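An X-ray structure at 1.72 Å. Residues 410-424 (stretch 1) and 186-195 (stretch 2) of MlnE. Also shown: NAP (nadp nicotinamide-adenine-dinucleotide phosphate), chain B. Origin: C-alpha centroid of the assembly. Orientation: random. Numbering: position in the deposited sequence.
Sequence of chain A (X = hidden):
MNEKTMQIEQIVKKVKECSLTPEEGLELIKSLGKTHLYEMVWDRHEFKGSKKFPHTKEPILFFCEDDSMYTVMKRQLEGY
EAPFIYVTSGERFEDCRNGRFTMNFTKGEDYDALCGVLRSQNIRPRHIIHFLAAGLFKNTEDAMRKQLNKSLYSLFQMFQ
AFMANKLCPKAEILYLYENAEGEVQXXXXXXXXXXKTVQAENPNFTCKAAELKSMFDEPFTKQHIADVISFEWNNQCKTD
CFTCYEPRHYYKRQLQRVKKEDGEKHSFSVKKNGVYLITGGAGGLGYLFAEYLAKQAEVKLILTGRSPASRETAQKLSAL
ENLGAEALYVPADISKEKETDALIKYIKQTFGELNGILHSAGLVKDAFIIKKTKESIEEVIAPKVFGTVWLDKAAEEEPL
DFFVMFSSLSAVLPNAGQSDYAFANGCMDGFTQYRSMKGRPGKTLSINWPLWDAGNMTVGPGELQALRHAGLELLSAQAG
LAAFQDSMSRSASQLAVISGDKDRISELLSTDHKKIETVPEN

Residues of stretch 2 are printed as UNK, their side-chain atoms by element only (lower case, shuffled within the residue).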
ATOM      1  N   SER A 410      -1.021   8.097  -3.548  1.00 27.09           N
ATOM      2  CA  SER A 410      -2.015   7.257  -4.192  1.00 28.04           C
ATOM      3  C   SER A 410      -2.511   6.078  -3.304  1.00 30.42           C
ATOM      4  O   SER A 410      -3.600   5.579  -3.522  1.00 29.50           O
ATOM      5  CB  SER A 410      -1.522   6.737  -5.526  1.00 29.06           C
ATOM      6  OG  SER A 410      -0.592   5.656  -5.367  1.00 29.94           O
ATOM      7  N   ALA A 411      -1.715   5.681  -2.295  1.00 29.43           N
ATOM      8  CA  ALA A 411      -2.149   4.601  -1.369  1.00 31.14           C
ATOM      9  C   ALA A 411      -3.325   5.056  -0.520  1.00 30.66           C
ATOM     10  O   ALA A 411      -4.165   4.254  -0.030  1.00 29.14           O
ATOM     11  CB  ALA A 411      -0.965   4.138  -0.503  1.00 28.08           C
ATOM     12  N   VAL A 412      -3.432   6.351  -0.358  1.00 29.38           N
ATOM     13  CA  VAL A 412      -4.421   6.964   0.497  1.00 30.32           C
ATOM     14  C   VAL A 412      -5.497   7.737  -0.239  1.00 35.55           C
ATOM     15  O   VAL A 412      -6.653   7.711   0.166  1.00 35.70           O
ATOM     16  CB  VAL A 412      -3.729   7.881   1.562  1.00 34.77           C
ATOM     17  CG1 VAL A 412      -4.802   8.542   2.378  1.00 42.64           C
ATOM     18  CG2 VAL A 412      -2.875   7.032   2.513  1.00 34.65           C
ATOM     19  N   LEU A 413      -5.129   8.431  -1.319  1.00 31.59           N
ATOM     20  CA  LEU A 413      -6.072   9.166  -2.112  1.00 33.38           C
ATOM     21  C   LEU A 413      -5.797   8.733  -3.555  1.00 35.23           C
ATOM     22  O   LEU A 413      -5.046   9.402  -4.301  1.00 39.58           O
ATOM     23  CB  LEU A 413      -5.771  10.662  -1.953  1.00 36.39           C
ATOM     24  CG  LEU A 413      -5.802  11.289  -0.550  1.00 38.35           C
ATOM     25  CD1 LEU A 413      -5.052  12.622  -0.551  1.00 39.28           C
ATOM     26  CD2 LEU A 413      -7.235  11.469  -0.068  1.00 42.68           C
ATOM     27  N   PRO A 414      -6.352   7.612  -3.977  1.00 40.62           N
ATOM     28  CA  PRO A 414      -5.887   7.239  -5.335  1.00 45.37           C
ATOM     29  C   PRO A 414      -6.627   7.915  -6.456  1.00 35.70           C
ATOM     30  O   PRO A 414      -7.613   8.596  -6.239  1.00 37.27           O
ATOM     31  CB  PRO A 414      -6.025   5.714  -5.397  1.00 48.79           C
ATOM     32  CG  PRO A 414      -7.004   5.393  -4.304  1.00 48.38           C
ATOM     33  CD  PRO A 414      -6.901   6.465  -3.243  1.00 51.63           C
ATOM     34  N   ASN A 415      -6.047   7.839  -7.621  1.00 37.91           N
ATOM     35  CA  ASN A 415      -6.726   8.308  -8.788  1.00 45.57           C
ATOM     36  C   ASN A 415      -7.005   7.137  -9.629  1.00 36.97           C
ATOM     37  O   ASN A 415      -6.244   6.150  -9.656  1.00 31.99           O
ATOM     38  CB  ASN A 415      -5.885   9.357  -9.542  1.00 52.59           C
ATOM     39  CG  ASN A 415      -5.488  10.494  -8.620  1.00 63.60           C
ATOM     40  OD1 ASN A 415      -6.252  11.436  -8.448  1.00 52.37           O
ATOM     41  ND2 ASN A 415      -4.356  10.331  -7.912  1.00 65.86           N
ATOM     42  N   ALA A 416      -8.103   7.292 -10.340  1.00 38.80           N
ATOM     43  CA  ALA A 416      -8.473   6.394 -11.381  1.00 33.82           C
ATOM     44  C   ALA A 416      -7.263   5.969 -12.223  1.00 34.00           C
ATOM     45  O   ALA A 416      -6.448   6.795 -12.635  1.00 34.18           O
ATOM     46  CB  ALA A 416      -9.568   7.051 -12.206  1.00 37.14           C
ATOM     47  N   GLY A 417      -7.100   4.679 -12.482  1.00 30.65           N
ATOM     48  CA  GLY A 417      -5.959   4.210 -13.254  1.00 31.40           C
ATOM     49  C   GLY A 417      -4.738   3.712 -12.480  1.00 32.14           C
ATOM     50  O   GLY A 417      -3.866   3.092 -13.050  1.00 32.61           O
ATOM     51  N   GLN A 418      -4.716   3.909 -11.176  1.00 30.66           N
ATOM     52  CA  GLN A 418      -3.523   3.561 -10.392  1.00 33.32           C
ATOM     53  C   GLN A 418      -3.835   2.439  -9.403  1.00 31.53           C
ATOM     54  O   GLN A 418      -3.223   2.408  -8.331  1.00 29.02           O
ATOM     55  CB  GLN A 418      -3.130   4.755  -9.549  1.00 36.16           C
ATOM     56  CG  GLN A 418      -3.001   6.082 -10.249  1.00 44.84           C
ATOM     57  CD  GLN A 418      -2.570   7.162  -9.236  1.00 49.53           C
ATOM     58  OE1 GLN A 418      -3.380   7.708  -8.430  1.00 45.18           O
ATOM     59  NE2 GLN A 418      -1.284   7.439  -9.249  1.00 41.25           N
ATOM     60  N   SER A 419      -4.771   1.539  -9.713  1.00 28.10           N
ATOM     61  CA  SER A 419      -5.253   0.620  -8.656  1.00 29.31           C
ATOM     62  C   SER A 419      -4.140  -0.313  -8.066  1.00 27.89           C
ATOM     63  O   SER A 419      -4.082  -0.509  -6.840  1.00 27.77           O
ATOM     64  CB  SER A 419      -6.447  -0.183  -9.135  1.00 28.02           C
ATOM     65  OG  SER A 419      -6.083  -0.959 -10.211  1.00 26.43           O
ATOM     66  N   ASP A 420      -3.311  -0.872  -8.922  1.00 26.54           N
ATOM     67  CA  ASP A 420      -2.261  -1.797  -8.556  1.00 27.44           C
ATOM     68  C   ASP A 420      -1.088  -1.033  -7.964  1.00 29.87           C
ATOM     69  O   ASP A 420      -0.480  -1.473  -6.979  1.00 26.27           O
ATOM     70  CB  ASP A 420      -1.771  -2.676  -9.701  1.00 29.02           C
ATOM     71  CG  ASP A 420      -1.541  -1.898 -11.027  1.00 31.07           C
ATOM     72  OD1 ASP A 420      -1.951  -0.721 -11.119  1.00 36.91           O
ATOM     73  OD2 ASP A 420      -0.939  -2.471 -11.928  1.00 30.13           O
ATOM     74  N   TYR A 421      -0.838   0.155  -8.497  1.00 28.21           N
ATOM     75  CA  TYR A 421       0.208   1.056  -7.946  1.00 29.36           C
ATOM     76  C   TYR A 421      -0.155   1.488  -6.527  1.00 26.94           C
ATOM     77  O   TYR A 421       0.700   1.481  -5.624  1.00 26.65           O
ATOM     78  CB  TYR A 421       0.384   2.273  -8.868  1.00 28.02           C
ATOM     79  CG  TYR A 421       1.472   3.247  -8.500  1.00 29.57           C
ATOM     80  CD1 TYR A 421       2.824   2.948  -8.707  1.00 29.67           C
ATOM     81  CD2 TYR A 421       1.148   4.509  -8.024  1.00 30.81           C
ATOM     82  CE1 TYR A 421       3.828   3.853  -8.375  1.00 31.56           C
ATOM     83  CE2 TYR A 421       2.150   5.431  -7.711  1.00 31.93           C
ATOM     84  CZ  TYR A 421       3.463   5.093  -7.890  1.00 33.71           C
ATOM     85  OH  TYR A 421       4.395   6.030  -7.572  1.00 40.00           O
ATOM     86  N   ALA A 422      -1.410   1.884  -6.320  1.00 27.49           N
ATOM     87  CA  ALA A 422      -1.913   2.295  -5.028  1.00 25.29           C
ATOM     88  C   ALA A 422      -1.772   1.127  -4.041  1.00 27.14           C
ATOM     89  O   ALA A 422      -1.256   1.317  -2.939  1.00 25.26           O
ATOM     90  CB  ALA A 422      -3.343   2.751  -5.144  1.00 28.49           C
ATOM     91  N   PHE A 423      -2.154  -0.084  -4.479  1.00 26.73           N
ATOM     92  CA  PHE A 423      -2.009  -1.289  -3.665  1.00 26.80           C
ATOM     93  C   PHE A 423      -0.539  -1.535  -3.281  1.00 28.99           C
ATOM     94  O   PHE A 423      -0.228  -1.806  -2.113  1.00 24.82           O
ATOM     95  CB  PHE A 423      -2.566  -2.499  -4.422  1.00 25.23           C
ATOM     96  CG  PHE A 423      -2.252  -3.811  -3.774  1.00 24.67           C
ATOM     97  CD1 PHE A 423      -3.072  -4.284  -2.761  1.00 26.69           C
ATOM     98  CD2 PHE A 423      -1.136  -4.505  -4.088  1.00 25.94           C
ATOM     99  CE1 PHE A 423      -2.831  -5.474  -2.138  1.00 28.68           C
ATOM    100  CE2 PHE A 423      -0.820  -5.682  -3.405  1.00 29.10           C
ATOM    101  CZ  PHE A 423      -1.697  -6.173  -2.448  1.00 29.62           C
ATOM    102  N   ALA A 424       0.347  -1.515  -4.283  1.00 26.77           N
ATOM    103  CA  ALA A 424       1.742  -1.805  -4.060  1.00 26.93           C
ATOM    104  C   ALA A 424       2.360  -0.835  -2.990  1.00 25.97           C
ATOM    105  O   ALA A 424       3.078  -1.253  -2.073  1.00 26.46           O
ATOM    106  CB  ALA A 424       2.505  -1.773  -5.340  1.00 27.41           C
ATOM    107  N   UNK A 186       0.207  -7.172   5.887  1.00 25.83           N
ATOM    108  CA  UNK A 186       0.557  -6.072   4.966  1.00 26.65           C
ATOM    109  C   UNK A 186      -0.079  -6.190   3.621  1.00 25.05           C
ATOM    110  O   UNK A 186      -0.506  -5.195   3.089  1.00 28.95           O
ATOM    111  c   UNK A 186       2.551  -7.127   5.822  1.00 29.49           C
ATOM    112  c   UNK A 186       2.079  -6.130   4.846  1.00 27.81           C
ATOM    113  c   UNK A 186       1.394  -7.892   6.394  1.00 27.66           C
ATOM    114  N   UNK A 187      -0.205  -7.406   3.122  1.00 26.62           N
ATOM    115  CA  UNK A 187      -0.858  -7.644   1.834  1.00 25.62           C
ATOM    116  C   UNK A 187      -2.365  -7.438   1.948  1.00 26.63           C
ATOM    117  O   UNK A 187      -2.972  -6.574   1.248  1.00 25.34           O
ATOM    118  c   UNK A 187       1.493 -10.344   0.381  1.00 24.77           C
ATOM    119  c   UNK A 187       0.950  -9.015   0.872  1.00 25.00           C
ATOM    120  c   UNK A 187      -0.493  -9.012   1.273  1.00 23.43           C
ATOM    121  c   UNK A 187      -1.344  -9.400   0.086  1.00 26.08           C
ATOM    122  N   UNK A 188      -2.990  -8.103   2.917  1.00 22.79           N
ATOM    123  CA  UNK A 188      -4.424  -7.992   2.955  1.00 22.02           C
ATOM    124  C   UNK A 188      -4.888  -6.579   3.309  1.00 25.46           C
ATOM    125  O   UNK A 188      -5.893  -6.108   2.794  1.00 26.01           O
ATOM    126  c   UNK A 188      -5.026  -9.010   3.908  1.00 23.74           C
ATOM    127  o   UNK A 188      -4.499 -14.513   2.643  1.00 25.29           O
ATOM    128  c   UNK A 188      -4.696 -12.746   4.279  1.00 25.19           C
ATOM    129  c   UNK A 188      -4.816 -10.437   3.579  1.00 22.38           C
ATOM    130  c   UNK A 188      -4.569 -12.205   1.985  1.00 24.89           C
ATOM    131  c   UNK A 188      -4.823 -11.417   4.577  1.00 23.48           C
ATOM    132  c   UNK A 188      -4.717 -10.862   2.297  1.00 25.48           C
ATOM    133  c   UNK A 188      -4.593 -13.166   2.985  1.00 25.53           C
ATOM    134  N   UNK A 189      -4.135  -5.890   4.172  1.00 26.97           N
ATOM    135  CA  UNK A 189      -4.467  -4.518   4.585  1.00 29.61           C
ATOM    136  C   UNK A 189      -4.355  -3.514   3.372  1.00 27.84           C
ATOM    137  O   UNK A 189      -5.143  -2.593   3.223  1.00 28.93           O
ATOM    138  o   UNK A 189      -2.681  -1.891   5.770  1.00 49.05           O
ATOM    139  c   UNK A 189      -3.581  -2.674   6.090  1.00 41.35           C
ATOM    140  n   UNK A 189      -4.656  -2.307   6.704  1.00 32.83           N
ATOM    141  c   UNK A 189      -3.478  -4.126   5.710  1.00 33.46           C
ATOM    142  N   UNK A 190      -3.456  -3.819   2.457  1.00 26.15           N
ATOM    143  CA  UNK A 190      -3.225  -2.946   1.266  1.00 25.33           C
ATOM    144  C   UNK A 190      -4.383  -2.948   0.265  1.00 25.92           C
ATOM    145  O   UNK A 190      -4.537  -2.024  -0.539  1.00 25.79           O
ATOM    146  c   UNK A 190      -1.908  -3.270   0.597  1.00 23.25           C
ATOM    147  N   UNK A 191      -5.249  -3.949   0.329  1.00 25.29           N
ATOM    148  CA  UNK A 191      -6.405  -3.989  -0.540  1.00 25.66           C
ATOM    149  C   UNK A 191      -7.287  -2.783  -0.482  1.00 24.23           C
ATOM    150  O   UNK A 191      -7.840  -2.435  -1.494  1.00 26.53           O
ATOM    151  c   UNK A 191      -8.534  -5.283  -0.999  1.00 27.59           C
ATOM    152  c   UNK A 191      -6.383  -6.503  -0.596  1.00 28.34           C
ATOM    153  c   UNK A 191      -7.220  -5.267  -0.269  1.00 26.13           C
ATOM    154  N   UNK A 192      -7.367  -2.123   0.661  1.00 24.71           N
ATOM    155  CA  UNK A 192      -8.131  -0.937   0.804  1.00 28.57           C
ATOM    156  C   UNK A 192      -7.756   0.109  -0.281  1.00 27.19           C
ATOM    157  O   UNK A 192      -8.639   0.742  -0.833  1.00 28.15           O
ATOM    158  o   UNK A 192      -8.628   2.914   3.803  1.00 64.80           O
ATOM    159  c   UNK A 192      -7.895  -0.320   2.170  1.00 31.56           C
ATOM    160  c   UNK A 192      -8.644   0.989   2.383  1.00 41.72           C
ATOM    161  c   UNK A 192      -7.995   1.892   3.448  1.00 55.66           C
ATOM    162  o   UNK A 192      -6.866   1.590   3.924  1.00 62.88           O
ATOM    163  N   UNK A 193      -6.453   0.263  -0.544  1.00 27.03           N
ATOM    164  CA  UNK A 193      -5.930   1.235  -1.543  1.00 26.39           C
ATOM    165  C   UNK A 193      -6.417   0.845  -2.937  1.00 27.30           C
ATOM    166  O   UNK A 193      -6.846   1.672  -3.668  1.00 28.22           O
ATOM    167  c   UNK A 193      -4.424   1.190  -1.540  1.00 27.47           C
ATOM    168  o   UNK A 193      -3.891   1.510  -0.288  1.00 29.39           O
ATOM    169  N   UNK A 194      -6.453  -0.460  -3.249  1.00 27.79           N
ATOM    170  CA  UNK A 194      -7.025  -0.965  -4.509  1.00 27.16           C
ATOM    171  C   UNK A 194      -8.523  -0.637  -4.581  1.00 28.07           C
ATOM    172  O   UNK A 194      -9.004  -0.123  -5.592  1.00 26.09           O
ATOM    173  c   UNK A 194      -8.222  -4.406  -8.036  1.00 30.58           C
ATOM    174  c   UNK A 194      -8.988  -4.427  -6.866  1.00 30.88           C
ATOM    175  c   UNK A 194      -8.495  -3.808  -5.739  1.00 30.12           C
ATOM    176  c   UNK A 194      -6.507  -3.191  -6.939  1.00 29.82           C
ATOM    177  c   UNK A 194      -6.759  -2.488  -4.572  1.00 27.57           C
ATOM    178  c   UNK A 194      -6.992  -3.790  -8.078  1.00 31.85           C
ATOM    179  c   UNK A 194      -7.274  -3.165  -5.771  1.00 28.14           C
ATOM    180  N   UNK A 195      -9.273  -0.963  -3.540  1.00 25.91           N
ATOM    181  CA  UNK A 195     -10.726  -0.768  -3.571  1.00 26.60           C
ATOM    182  C   UNK A 195     -11.129   0.693  -3.710  1.00 27.94           C
ATOM    183  O   UNK A 195     -12.135   1.030  -4.382  1.00 28.72           O
ATOM    184  c   UNK A 195     -12.042  -3.581  -3.147  1.00 27.36           C
ATOM    185  c   UNK A 195     -11.381  -1.337  -2.292  1.00 27.12           C
ATOM    186  c   UNK A 195     -11.227  -2.850  -2.087  1.00 27.08           C
ATOM    187  c   UNK A 195     -11.657  -3.283  -0.707  1.00 28.94           C
TER
HETATM  188  PA  NAP B 601      11.845   6.666 -11.689  1.00 37.79           P
HETATM  189  O1A NAP B 601      12.796   7.807 -12.141  1.00 39.96           O
HETATM  190  O2A NAP B 601      11.221   5.682 -12.662  1.00 38.21           O
HETATM  191  O5B NAP B 601      12.782   5.796 -10.714  1.00 34.52           O
HETATM  192  C5B NAP B 601      12.333   4.520 -10.278  1.00 34.33           C
HETATM  193  C4B NAP B 601      13.515   3.618 -10.530  1.00 32.59           C
HETATM  194  O4B NAP B 601      13.146   2.288 -10.107  1.00 31.32           O
HETATM  195  C3B NAP B 601      13.929   3.483 -12.021  1.00 37.75           C
HETATM  196  O3B NAP B 601      15.213   4.076 -12.242  1.00 36.49           O
HETATM  197  C2B NAP B 601      14.018   1.966 -12.255  1.00 34.25           C
HETATM  198  O2B NAP B 601      15.172   1.629 -12.973  1.00 33.34           O
HETATM  199  C1B NAP B 601      13.984   1.402 -10.816  1.00 32.37           C
HETATM  200  N9A NAP B 601      13.386   0.079 -10.701  1.00 33.48           N
HETATM  201  C8A NAP B 601      12.125  -0.328 -11.117  1.00 32.99           C
HETATM  202  N7A NAP B 601      11.938  -1.674 -10.889  1.00 31.38           N
HETATM  203  C5A NAP B 601      13.046  -2.111 -10.257  1.00 31.69           C
HETATM  204  C6A NAP B 601      13.511  -3.381  -9.746  1.00 31.87           C
HETATM  205  N6A NAP B 601      12.657  -4.452  -9.831  1.00 36.22           N
HETATM  206  N1A NAP B 601      14.817  -3.456  -9.224  1.00 29.97           N
HETATM  207  C2A NAP B 601      15.596  -2.360  -9.168  1.00 33.64           C
HETATM  208  N3A NAP B 601      15.220  -1.135  -9.631  1.00 35.38           N
HETATM  209  C4A NAP B 601      14.009  -0.961 -10.171  1.00 32.23           C
HETATM  210  O3  NAP B 601      10.644   7.258 -10.758  1.00 39.12           O
HETATM  211  PN  NAP B 601      10.766   8.423  -9.635  1.00 41.92           P
HETATM  212  O1N NAP B 601       9.904   9.608 -10.032  1.00 44.91           O
HETATM  213  O2N NAP B 601      12.221   8.463  -9.246  1.00 40.25           O
HETATM  214  O5D NAP B 601      10.032   7.833  -8.321  1.00 47.23           O
HETATM  215  C5D NAP B 601      10.851   6.975  -7.475  1.00 47.29           C
HETATM  216  C4D NAP B 601      10.033   6.336  -6.343  1.00 45.78           C
HETATM  217  O4D NAP B 601       9.274   7.295  -5.621  1.00 42.29           O
HETATM  218  C3D NAP B 601       9.023   5.349  -6.943  1.00 46.67           C
HETATM  219  O3D NAP B 601       9.020   4.168  -6.161  1.00 40.74           O
HETATM  220  C2D NAP B 601       7.693   6.079  -6.909  1.00 49.10           C
HETATM  221  O2D NAP B 601       6.560   5.168  -6.847  1.00 49.66           O
HETATM  222  C1D NAP B 601       7.839   7.046  -5.699  1.00 46.46           C
HETATM  223  N1N NAP B 601       6.999   8.253  -5.909  1.00 48.81           N
HETATM  224  C2N NAP B 601       7.361   9.231  -6.818  1.00 47.89           C
HETATM  225  C3N NAP B 601       6.602  10.389  -7.068  1.00 47.03           C
HETATM  226  C7N NAP B 601       7.048  11.478  -8.084  1.00 50.30           C
HETATM  227  O7N NAP B 601       6.321  12.447  -8.323  1.00 41.04           O
HETATM  228  N7N NAP B 601       8.226  11.444  -8.722  1.00 47.65           N
HETATM  229  C4N NAP B 601       5.394  10.521  -6.368  1.00 41.10           C
HETATM  230  C5N NAP B 601       5.006   9.509  -5.480  1.00 45.13           C
HETATM  231  C6N NAP B 601       5.829   8.392  -5.244  1.00 47.13           C
HETATM  232  P2B NAP B 601      15.331   0.267 -13.880  1.00 36.08           P
HETATM  233  O1X NAP B 601      14.244   0.252 -14.946  1.00 36.16           O
HETATM  234  O2X NAP B 601      16.787   0.337 -14.443  1.00 36.27           O
HETATM  235  O3X NAP B 601      15.146  -0.875 -12.920  1.00 39.49           O

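Position 186 opens the helix of stretch 2 with three side-chain carbons that close a ring onto the backbone N. No part of it touches stretch 1. This is Pro186.

Position 187 carries four carbons, forked at the first, with one arm two carbons long. The backbone O of 187 lies 3.6 Å from Phe423 CE1, and the side chain also meets that ring. The beta-branched pattern is that of Ile187, whose CG2 lies 4.1 Å from Phe423 CZ.

At 188 one carbon leads to a six-carbon ring bearing a single oxygen. The CA-to-CB bond points away from stretch 1, and the hydroxyl is hydrogen-bonded elsewhere in the structure; this is Tyr188.

Position 189 has two carbons, the second carrying one oxygen and one nitrogen. Its CA-to-CB bond also points away from stretch 1, and the terminal amide identifies Asn189.

Position 190 shows a single carbon. The CA-to-CB bond points toward stretch 1, with CB of 190 3.6 Å from Phe423 CE1 and backbone O of 190 3.5 Å from Phe423 CD1. One carbon means Ala190; the ring of Phe423 lies against both this methyl and the backbone O.

At 191 one carbon carries two more, three in all and with no link to N. Its backbone N lies at the edge of the Phe423 ring. This is Val191; although its CA-to-CB bond points away, CG2 reaches within 4.0 Å of Phe423 CE1.

Position 192 has three carbons, the third bearing two oxygens. This carboxylate, Glu192, makes no contact with stretch 1.

Position 193 is one carbon followed by one oxygen, its CA-to-CB bond pointing toward stretch 1. The oxygen donates a hydrogen bond to the backbone O of Ala411, and CB of 193 lies 3.5 Å from Ala422 O. The residue is Ser193, whose OG is 2.8 Å from Ala411 O.

Position 194 has one carbon and a six-carbon ring without a heteroatom, its edge toward Ser419 O. It is Phe194, with CD1 3.6 Å from Ser419 O.

Position 195 has four carbons, forked at the second. Its CA-to-CB bond points away, without contact: Leu195.

The contact joins parts of the chain more than 200 residues apart. Helix 419-424 runs at 144° to helix 186-195, and their axes approach to 7.3 Å. Phe423 fits as a knob among Ile187, Ala190, Val191 and Phe194, providing the apolar centre, while Ser193 ties its helix to the 3-10 segment through the single hydrogen bond between the stretches. Tyr421 stays clear of stretch 2 and places its OH 2.4 Å from NAP O2D, a very short hydrogen bond.

Stretch 2 (186-195) PIYNAVESFL
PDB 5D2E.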